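Local atomic coordinates of chitinase (Thermococcus chitonophagus, PDB entry 5XSW), a protein that probably hydrolyses chitin as an endochitinase, and in this fragment holds a bound glycan in a pocket of its helix-rich part. Residues Ala2-Val6 against Val15-Leu19; Tyr139-Val144 against Arg450-Thr455. One frame throughout, in Å; residues are numbered along the deposited sequence.

Interaction 1. Residues Ala2-Val6 against Val15-Leu19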
ATOM      1  N   ALA A   2      23.016 -18.980 -18.153  1.00 43.82           N
ATOM      2  CA  ALA A   2      23.960 -19.709 -19.007  1.00 41.36           C
ATOM      3  C   ALA A   2      25.307 -19.513 -18.381  1.00 41.37           C
ATOM      4  O   ALA A   2      25.491 -18.539 -17.634  1.00 34.47           O
ATOM      5  CB  ALA A   2      23.927 -19.210 -20.425  1.00 45.07           C
ATOM      6  N   TYR A   3      26.223 -20.459 -18.600  1.00 37.14           N
ATOM      7  CA  TYR A   3      27.544 -20.391 -17.977  1.00 32.86           C
ATOM      8  C   TYR A   3      28.576 -21.128 -18.849  1.00 38.68           C
ATOM      9  O   TYR A   3      28.227 -21.941 -19.694  1.00 38.36           O
ATOM     10  CB  TYR A   3      27.547 -20.956 -16.549  1.00 32.22           C
ATOM     11  CG  TYR A   3      27.270 -22.440 -16.435  1.00 36.27           C
ATOM     12  CD1 TYR A   3      25.961 -22.908 -16.352  1.00 37.65           C
ATOM     13  CD2 TYR A   3      28.324 -23.380 -16.359  1.00 39.50           C
ATOM     14  CE1 TYR A   3      25.669 -24.254 -16.244  1.00 39.31           C
ATOM     15  CE2 TYR A   3      28.045 -24.761 -16.243  1.00 40.71           C
ATOM     16  CZ  TYR A   3      26.711 -25.188 -16.196  1.00 45.50           C
ATOM     17  OH  TYR A   3      26.371 -26.527 -16.079  1.00 51.30           O
ATOM     18  N   ARG A   4      29.828 -20.762 -18.681  1.00 41.94           N
ATOM     19  CA  ARG A   4      30.871 -21.168 -19.617  1.00 42.68           C
ATOM     20  C   ARG A   4      32.176 -21.264 -18.858  1.00 36.95           C
ATOM     21  O   ARG A   4      32.463 -20.406 -18.025  1.00 40.91           O
ATOM     22  CB  ARG A   4      31.005 -20.144 -20.746  1.00 42.96           C
ATOM     23  CG  ARG A   4      31.063 -20.762 -22.119  1.00 56.23           C
ATOM     24  CD  ARG A   4      31.302 -19.687 -23.176  1.00 65.96           C
ATOM     25  NE  ARG A   4      32.315 -18.728 -22.736  1.00 66.31           N
ATOM     26  CZ  ARG A   4      33.628 -18.879 -22.929  1.00 65.71           C
ATOM     27  NH1 ARG A   4      34.095 -19.964 -23.561  1.00 62.69           N
ATOM     28  NH2 ARG A   4      34.472 -17.948 -22.479  1.00 50.87           N
ATOM     29  N   ILE A   5      32.973 -22.307 -19.115  1.00 39.82           N
ATOM     30  CA  ILE A   5      34.348 -22.293 -18.642  1.00 41.81           C
ATOM     31  C   ILE A   5      35.129 -21.227 -19.412  1.00 35.96           C
ATOM     32  O   ILE A   5      35.244 -21.324 -20.620  1.00 41.65           O
ATOM     33  CB  ILE A   5      35.052 -23.664 -18.871  1.00 51.58           C
ATOM     34  CG1 ILE A   5      34.331 -24.775 -18.106  1.00 39.80           C
ATOM     35  CG2 ILE A   5      36.552 -23.546 -18.581  1.00 37.40           C
ATOM     36  CD1 ILE A   5      34.459 -24.686 -16.655  1.00 38.24           C
ATOM     37  N   VAL A   6      35.675 -20.220 -18.745  1.00 39.50           N
ATOM     38  CA  VAL A   6      36.438 -19.226 -19.505  1.00 43.76           C
ATOM     39  C   VAL A   6      37.855 -19.783 -19.783  1.00 52.11           C
ATOM     40  O   VAL A   6      38.404 -19.677 -20.889  1.00 47.58           O
ATOM     41  CB  VAL A   6      36.550 -17.908 -18.762  1.00 47.29           C
ATOM     42  CG1 VAL A   6      37.605 -17.018 -19.426  1.00 45.61           C
ATOM     43  CG2 VAL A   6      35.179 -17.222 -18.718  1.00 45.15           C
ATOM     44  N   VAL A  15      35.023 -19.551 -14.436  1.00 38.94           N
ATOM     45  CA  VAL A  15      33.699 -19.709 -15.040  1.00 32.52           C
ATOM     46  C   VAL A  15      32.965 -18.340 -15.115  1.00 36.97           C
ATOM     47  O   VAL A  15      33.022 -17.554 -14.176  1.00 39.92           O
ATOM     48  CB  VAL A  15      32.850 -20.711 -14.225  1.00 34.62           C
ATOM     49  CG1 VAL A  15      31.394 -20.727 -14.701  1.00 33.65           C
ATOM     50  CG2 VAL A  15      33.435 -22.107 -14.288  1.00 38.42           C
ATOM     51  N   GLU A  16      32.302 -18.073 -16.240  1.00 37.82           N
ATOM     52  CA  GLU A  16      31.419 -16.929 -16.357  1.00 38.25           C
ATOM     53  C   GLU A  16      29.968 -17.379 -16.338  1.00 39.92           C
ATOM     54  O   GLU A  16      29.530 -18.207 -17.157  1.00 37.81           O
ATOM     55  CB  GLU A  16      31.692 -16.156 -17.620  1.00 39.40           C
ATOM     56  CG  GLU A  16      30.775 -14.959 -17.763  1.00 50.36           C
ATOM     57  CD  GLU A  16      31.288 -13.950 -18.761  1.00 61.86           C
ATOM     58  OE1 GLU A  16      31.201 -12.726 -18.486  1.00 64.36           O
ATOM     59  OE2 GLU A  16      31.766 -14.389 -19.830  1.00 74.55           O
ATOM     60  N   LEU A  17      29.224 -16.824 -15.389  1.00 41.15           N
ATOM     61  CA  LEU A  17      27.796 -17.064 -15.263  1.00 32.02           C
ATOM     62  C   LEU A  17      27.009 -15.837 -15.760  1.00 36.09           C
ATOM     63  O   LEU A  17      27.284 -14.747 -15.313  1.00 34.09           O
ATOM     64  CB  LEU A  17      27.454 -17.344 -13.807  1.00 38.57           C
ATOM     65  CG  LEU A  17      25.955 -17.395 -13.491  1.00 37.89           C
ATOM     66  CD1 LEU A  17      25.282 -18.589 -14.164  1.00 32.69           C
ATOM     67  CD2 LEU A  17      25.763 -17.414 -11.996  1.00 38.12           C
ATOM     68  N   THR A  18      26.064 -16.041 -16.659  1.00 31.85           N
ATOM     69  CA  THR A  18      25.248 -14.947 -17.133  1.00 41.66           C
ATOM     70  C   THR A  18      23.808 -15.132 -16.675  1.00 40.52           C
ATOM     71  O   THR A  18      23.179 -16.134 -16.977  1.00 37.09           O
ATOM     72  CB  THR A  18      25.297 -14.841 -18.663  1.00 43.79           C
ATOM     73  OG1 THR A  18      26.646 -14.640 -19.083  1.00 43.17           O
ATOM     74  CG2 THR A  18      24.455 -13.689 -19.145  1.00 39.29           C
ATOM     75  N   LEU A  19      23.302 -14.141 -15.952  1.00 32.90           N
ATOM     76  CA  LEU A  19      21.929 -14.122 -15.485  1.00 31.59           C
ATOM     77  C   LEU A  19      21.231 -12.981 -16.189  1.00 35.19           C
ATOM     78  O   LEU A  19      21.748 -11.879 -16.234  1.00 34.90           O
ATOM     79  CB  LEU A  19      21.867 -13.893 -13.977  1.00 33.46           C
ATOM     80  CG  LEU A  19      22.635 -14.834 -13.058  1.00 36.77           C
ATOM     81  CD1 LEU A  19      22.649 -14.319 -11.634  1.00 35.61           C
ATOM     82  CD2 LEU A  19      22.036 -16.222 -13.113  1.00 39.39           C
TER
HETATM   83  O   HOH W   1      33.184 -15.747 -21.730  1.00 57.66           O
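Thr18 N gives the shortest bond of this strand pair, 2.7 Å to Ala2 O at an almost straight 175°, and Ala2 N returns the link to Thr18 O at 3.1 Å. Two residues further along, Glu16 N meets Arg4 O at 2.9 Å. The reverse bond, from Arg4 N to Glu16 O at 3.0 Å, is more bent, 136° at the hydrogen. Residues 2-6 and 15-19 are the two arms of an antiparallel hairpin, with Arg4 and Glu16 as a hydrogen-bonded pair, and Tyr3-Leu17 and Ile5-Val15 as non-hydrogen-bonded pairs beside it.

The two faces differ. On the one that carries Tyr3, Ile5, Val15 and Leu17, Ile5 CD1 lies against Val15 CG2 at 3.6 Å, while the CB of Tyr3 rests near Leu17 CD1. Tyr3 sets its CG between the backbone N and the carbonyl carbon (chi1 66°), and its ring leads off the partner strand to meet Phe100 of strand 98-104, in the second antiparallel sheet. On the other face Glu16 reaches out extended. Water 1 closes the gap to Arg4: it takes a bond from Arg4 NH2 at 2.7 Å, in the plane of the guanidinium, and donates one to Glu16 OE2 at 2.7 Å. Val6 CG2 packs at 3.8 Å on Glu16 CB.

Strand 12-21 pairs on its other side with strand 80-89, whereas strand 3-9 is outermost in its sheet. This is the N-terminal part of the fragment, built of antiparallel sheets; a role in carbohydrate binding is possible but no more than that. The backbone does most of the joining here, and the opposite charges of Arg4 and Glu16 meet through a water, so they probably add only modest attraction.

Interaction 2. Residues Tyr139-Val144 against Arg450-Thr455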
ATOM      1  N   TYR A 139     -21.364 -35.798 -11.316  1.00 34.53           N
ATOM      2  CA  TYR A 139     -21.439 -34.403 -11.696  1.00 38.37           C
ATOM      3  C   TYR A 139     -22.764 -33.777 -11.244  1.00 42.74           C
ATOM      4  O   TYR A 139     -22.735 -32.647 -10.751  1.00 34.19           O
ATOM      5  CB  TYR A 139     -21.227 -34.270 -13.204  1.00 32.39           C
ATOM      6  CG  TYR A 139     -21.136 -32.866 -13.812  1.00 31.41           C
ATOM      7  CD1 TYR A 139     -22.299 -32.143 -14.132  1.00 30.28           C
ATOM      8  CD2 TYR A 139     -19.896 -32.312 -14.162  1.00 25.59           C
ATOM      9  CE1 TYR A 139     -22.225 -30.860 -14.761  1.00 29.35           C
ATOM     10  CE2 TYR A 139     -19.815 -31.052 -14.767  1.00 26.25           C
ATOM     11  CZ  TYR A 139     -20.999 -30.344 -15.049  1.00 28.01           C
ATOM     12  OH  TYR A 139     -20.917 -29.138 -15.668  1.00 28.30           O
ATOM     13  N   TYR A 140     -23.890 -34.513 -11.330  1.00 33.35           N
ATOM     14  CA  TYR A 140     -25.221 -33.943 -11.037  1.00 29.46           C
ATOM     15  C   TYR A 140     -25.763 -34.381  -9.715  1.00 30.91           C
ATOM     16  O   TYR A 140     -26.864 -34.021  -9.366  1.00 38.47           O
ATOM     17  CB  TYR A 140     -26.260 -34.279 -12.140  1.00 32.69           C
ATOM     18  CG  TYR A 140     -25.959 -33.665 -13.470  1.00 31.17           C
ATOM     19  CD1 TYR A 140     -26.156 -32.299 -13.698  1.00 27.72           C
ATOM     20  CD2 TYR A 140     -25.480 -34.437 -14.527  1.00 30.47           C
ATOM     21  CE1 TYR A 140     -25.880 -31.728 -14.938  1.00 32.71           C
ATOM     22  CE2 TYR A 140     -25.151 -33.855 -15.773  1.00 29.94           C
ATOM     23  CZ  TYR A 140     -25.375 -32.501 -15.971  1.00 33.45           C
ATOM     24  OH  TYR A 140     -25.087 -31.905 -17.180  1.00 30.33           O
ATOM     25  N   ASP A 141     -24.967 -35.115  -8.944  1.00 34.03           N
ATOM     26  CA  ASP A 141     -25.400 -35.629  -7.671  1.00 35.63           C
ATOM     27  C   ASP A 141     -25.662 -34.501  -6.651  1.00 41.32           C
ATOM     28  O   ASP A 141     -24.774 -33.702  -6.337  1.00 39.00           O
ATOM     29  CB  ASP A 141     -24.342 -36.599  -7.135  1.00 35.61           C
ATOM     30  CG  ASP A 141     -24.770 -37.304  -5.857  1.00 36.12           C
ATOM     31  OD1 ASP A 141     -25.839 -36.978  -5.270  1.00 40.43           O
ATOM     32  OD2 ASP A 141     -24.013 -38.188  -5.418  1.00 49.73           O
ATOM     33  N   PRO A 142     -26.889 -34.434  -6.136  1.00 43.37           N
ATOM     34  CA  PRO A 142     -27.163 -33.315  -5.224  1.00 37.16           C
ATOM     35  C   PRO A 142     -26.683 -33.562  -3.805  1.00 40.12           C
ATOM     36  O   PRO A 142     -26.808 -32.662  -2.987  1.00 35.52           O
ATOM     37  CB  PRO A 142     -28.691 -33.189  -5.253  1.00 35.81           C
ATOM     38  CG  PRO A 142     -29.171 -34.620  -5.623  1.00 44.02           C
ATOM     39  CD  PRO A 142     -28.113 -35.160  -6.553  1.00 40.13           C
ATOM     40  N   HIS A 143     -26.160 -34.745  -3.500  1.00 33.17           N
ATOM     41  CA  HIS A 143     -25.823 -35.028  -2.118  1.00 35.72           C
ATOM     42  C   HIS A 143     -24.582 -34.188  -1.776  1.00 38.95           C
ATOM     43  O   HIS A 143     -23.643 -34.137  -2.554  1.00 38.62           O
ATOM     44  CB  HIS A 143     -25.548 -36.514  -1.901  1.00 39.51           C
ATOM     45  CG  HIS A 143     -24.829 -36.816  -0.623  1.00 42.34           C
ATOM     46  ND1 HIS A 143     -25.492 -37.115   0.546  1.00 50.11           N
ATOM     47  CD2 HIS A 143     -23.504 -36.884  -0.335  1.00 50.65           C
ATOM     48  CE1 HIS A 143     -24.610 -37.347   1.504  1.00 44.73           C
ATOM     49  NE2 HIS A 143     -23.396 -37.211   0.995  1.00 58.28           N
ATOM     50  N   VAL A 144     -24.611 -33.552  -0.614  1.00 33.25           N
ATOM     51  CA  VAL A 144     -23.549 -32.659  -0.156  1.00 40.72           C
ATOM     52  C   VAL A 144     -22.704 -33.338   0.904  1.00 38.11           C
ATOM     53  O   VAL A 144     -23.223 -33.823   1.876  1.00 38.46           O
ATOM     54  CB  VAL A 144     -24.153 -31.348   0.443  1.00 37.20           C
ATOM     55  CG1 VAL A 144     -23.061 -30.445   1.070  1.00 36.03           C
ATOM     56  CG2 VAL A 144     -24.956 -30.604  -0.634  1.00 36.63           C
ATOM     57  N   ARG A 450     -24.028 -23.795  -9.535  1.00 23.49           N
ATOM     58  CA  ARG A 450     -23.527 -24.870  -8.684  1.00 28.05           C
ATOM     59  C   ARG A 450     -22.880 -26.033  -9.495  1.00 31.98           C
ATOM     60  O   ARG A 450     -21.757 -26.476  -9.198  1.00 27.31           O
ATOM     61  CB  ARG A 450     -24.677 -25.420  -7.816  1.00 23.36           C
ATOM     62  CG  ARG A 450     -24.168 -26.553  -6.918  1.00 26.10           C
ATOM     63  CD  ARG A 450     -25.244 -27.122  -6.038  1.00 28.32           C
ATOM     64  NE  ARG A 450     -24.867 -28.456  -5.589  1.00 27.26           N
ATOM     65  CZ  ARG A 450     -25.581 -29.176  -4.712  1.00 29.45           C
ATOM     66  NH1 ARG A 450     -26.683 -28.674  -4.141  1.00 30.68           N
ATOM     67  NH2 ARG A 450     -25.172 -30.390  -4.387  1.00 28.57           N
ATOM     68  N   TYR A 451     -23.576 -26.494 -10.543  1.00 26.53           N
ATOM     69  CA  TYR A 451     -23.155 -27.728 -11.243  1.00 28.73           C
ATOM     70  C   TYR A 451     -22.221 -27.484 -12.411  1.00 26.51           C
ATOM     71  O   TYR A 451     -21.349 -28.311 -12.705  1.00 30.01           O
ATOM     72  CB  TYR A 451     -24.413 -28.509 -11.696  1.00 27.18           C
ATOM     73  CG  TYR A 451     -25.211 -29.037 -10.524  1.00 26.19           C
ATOM     74  CD1 TYR A 451     -24.797 -30.151  -9.821  1.00 27.82           C
ATOM     75  CD2 TYR A 451     -26.315 -28.342 -10.065  1.00 26.19           C
ATOM     76  CE1 TYR A 451     -25.516 -30.607  -8.721  1.00 29.26           C
ATOM     77  CE2 TYR A 451     -27.036 -28.786  -8.970  1.00 27.92           C
ATOM     78  CZ  TYR A 451     -26.631 -29.907  -8.306  1.00 30.62           C
ATOM     79  OH  TYR A 451     -27.376 -30.324  -7.219  1.00 33.30           O
ATOM     80  N   ASP A 452     -22.385 -26.352 -13.101  1.00 27.21           N
ATOM     81  CA  ASP A 452     -21.667 -26.134 -14.346  1.00 25.10           C
ATOM     82  C   ASP A 452     -20.553 -25.092 -14.329  1.00 24.51           C
ATOM     83  O   ASP A 452     -19.700 -25.083 -15.218  1.00 26.25           O
ATOM     84  CB  ASP A 452     -22.655 -25.699 -15.433  1.00 28.60           C
ATOM     85  CG  ASP A 452     -23.710 -26.747 -15.705  1.00 32.12           C
ATOM     86  OD1 ASP A 452     -23.330 -27.937 -15.868  1.00 28.26           O
ATOM     87  OD2 ASP A 452     -24.895 -26.381 -15.734  1.00 30.41           O
ATOM     88  N   PHE A 453     -20.613 -24.110 -13.432  1.00 26.65           N
ATOM     89  CA  PHE A 453     -19.725 -22.971 -13.686  1.00 23.53           C
ATOM     90  C   PHE A 453     -18.215 -23.291 -13.524  1.00 21.19           C
ATOM     91  O   PHE A 453     -17.380 -22.714 -14.229  1.00 24.88           O
ATOM     92  CB  PHE A 453     -20.128 -21.729 -12.802  1.00 24.37           C
ATOM     93  CG  PHE A 453     -19.436 -20.453 -13.251  1.00 24.34           C
ATOM     94  CD1 PHE A 453     -19.675 -19.936 -14.501  1.00 24.07           C
ATOM     95  CD2 PHE A 453     -18.527 -19.788 -12.412  1.00 25.39           C
ATOM     96  CE1 PHE A 453     -19.007 -18.774 -14.966  1.00 27.11           C
ATOM     97  CE2 PHE A 453     -17.866 -18.635 -12.829  1.00 22.43           C
ATOM     98  CZ  PHE A 453     -18.095 -18.117 -14.106  1.00 26.14           C
ATOM     99  N   LEU A 454     -17.830 -24.216 -12.631  1.00 25.08           N
ATOM    100  CA  LEU A 454     -16.409 -24.563 -12.581  1.00 23.63           C
ATOM    101  C   LEU A 454     -15.914 -25.159 -13.903  1.00 27.38           C
ATOM    102  O   LEU A 454     -14.778 -24.908 -14.329  1.00 23.46           O
ATOM    103  CB  LEU A 454     -16.099 -25.572 -11.468  1.00 24.88           C
ATOM    104  CG  LEU A 454     -16.099 -25.005 -10.040  1.00 29.55           C
ATOM    105  CD1 LEU A 454     -15.734 -26.122  -8.999  1.00 26.89           C
ATOM    106  CD2 LEU A 454     -15.071 -23.821  -9.984  1.00 26.10           C
ATOM    107  N   THR A 455     -16.788 -25.915 -14.564  1.00 28.06           N
ATOM    108  CA  THR A 455     -16.377 -26.523 -15.865  1.00 24.26           C
ATOM    109  C   THR A 455     -16.205 -25.418 -16.928  1.00 23.33           C
ATOM    110  O   THR A 455     -15.236 -25.398 -17.688  1.00 27.69           O
ATOM    111  CB  THR A 455     -17.403 -27.614 -16.272  1.00 26.82           C
ATOM    112  OG1 THR A 455     -17.332 -28.692 -15.323  1.00 27.66           O
ATOM    113  CG2 THR A 455     -17.032 -28.188 -17.680  1.00 28.89           C
TER
HETATM  114  O   HOH W   2     -20.819 -30.648 -11.190  1.00 30.51           O
HETATM  115  O   HOH W   3     -25.133 -29.239 -17.252  1.00 28.81           O
HETATM  116  O   HOH W   4     -28.473 -30.479  -2.593  1.00 36.42           O
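Tyr139 brings the edge and OH of its ring up to the carboxylate of Asp452, the two side chains crossing at about a right angle, the ring and carboxylate planes 36° apart. Its OH donates to Asp452 OD1 at 2.7 Å, on the anti lone pair, and OD1 lies near the plane of the ring. With CG anti to the backbone N (chi1 -174°), the ring extends toward the helix, and Thr455 OG1 also comes up to its edge, 3.5 Å from CE2. A phenylalanine here would probably leave Asp452 OD1 without its phenolic donor in a buried spot, with water 3 as its remaining partner in this contact.

That water donates to Asp452 OD1 at 2.6 Å and accepts from Tyr140 OH, while Asp452 OD2 takes bonds from Ser448 N and Trp442 NE1; the carboxylate is therefore gripped at both oxygens. Water 2 sits over one face of the Tyr139 ring and ties the two segments together by donating to Tyr139 O (2.8 Å) and Tyr451 O. In fold terms, the segment leaving helix 136-139 is laid along the start of helix 449-461, two elements some 300 residues apart in sequence, within the helix-rich part of the chain. An Asx turn shapes the segment, His143 N donating to Asp141 OD1 at 2.9 Å.

Further along, Arg450 is stretched out to put NH2 3.1 Å from Pro142 O. The donor stands 57° out of the carbonyl plane, though the oxygen is near the guanidinium plane. Water 4 joins the same Pro142 O to Arg450 NH1, and NH2 also bonds Gln161 OE1. Tyr451 OH hovers over the face of that guanidinium, and it touches Pro142 CB at 3.7 Å. Gln161 NE2 in turn reaches Tyr139 O and Asp141 O.

How the interactions relate
Interactions 1 and 2 share no secondary-structure element; their centres lie about 54 Å apart, on opposite sides of the chain's centre. The pairing of 2-6 with 15-19 joins neighbours in sequence within one hairpin at the edge of the N-terminal sheet, where most of the touching residues are exposed. By contrast, 139-144 against 450-455 brings distant parts of the chain together in a largely buried setting. The chemistry follows the place: regular main-chain bonding carries interaction 1, with a charged pair kept apart by one water, whereas interaction 2 depends on side-chain hydroxyl, carboxylate and guanidinium groups, and three waters bridge polar atoms of its two segments.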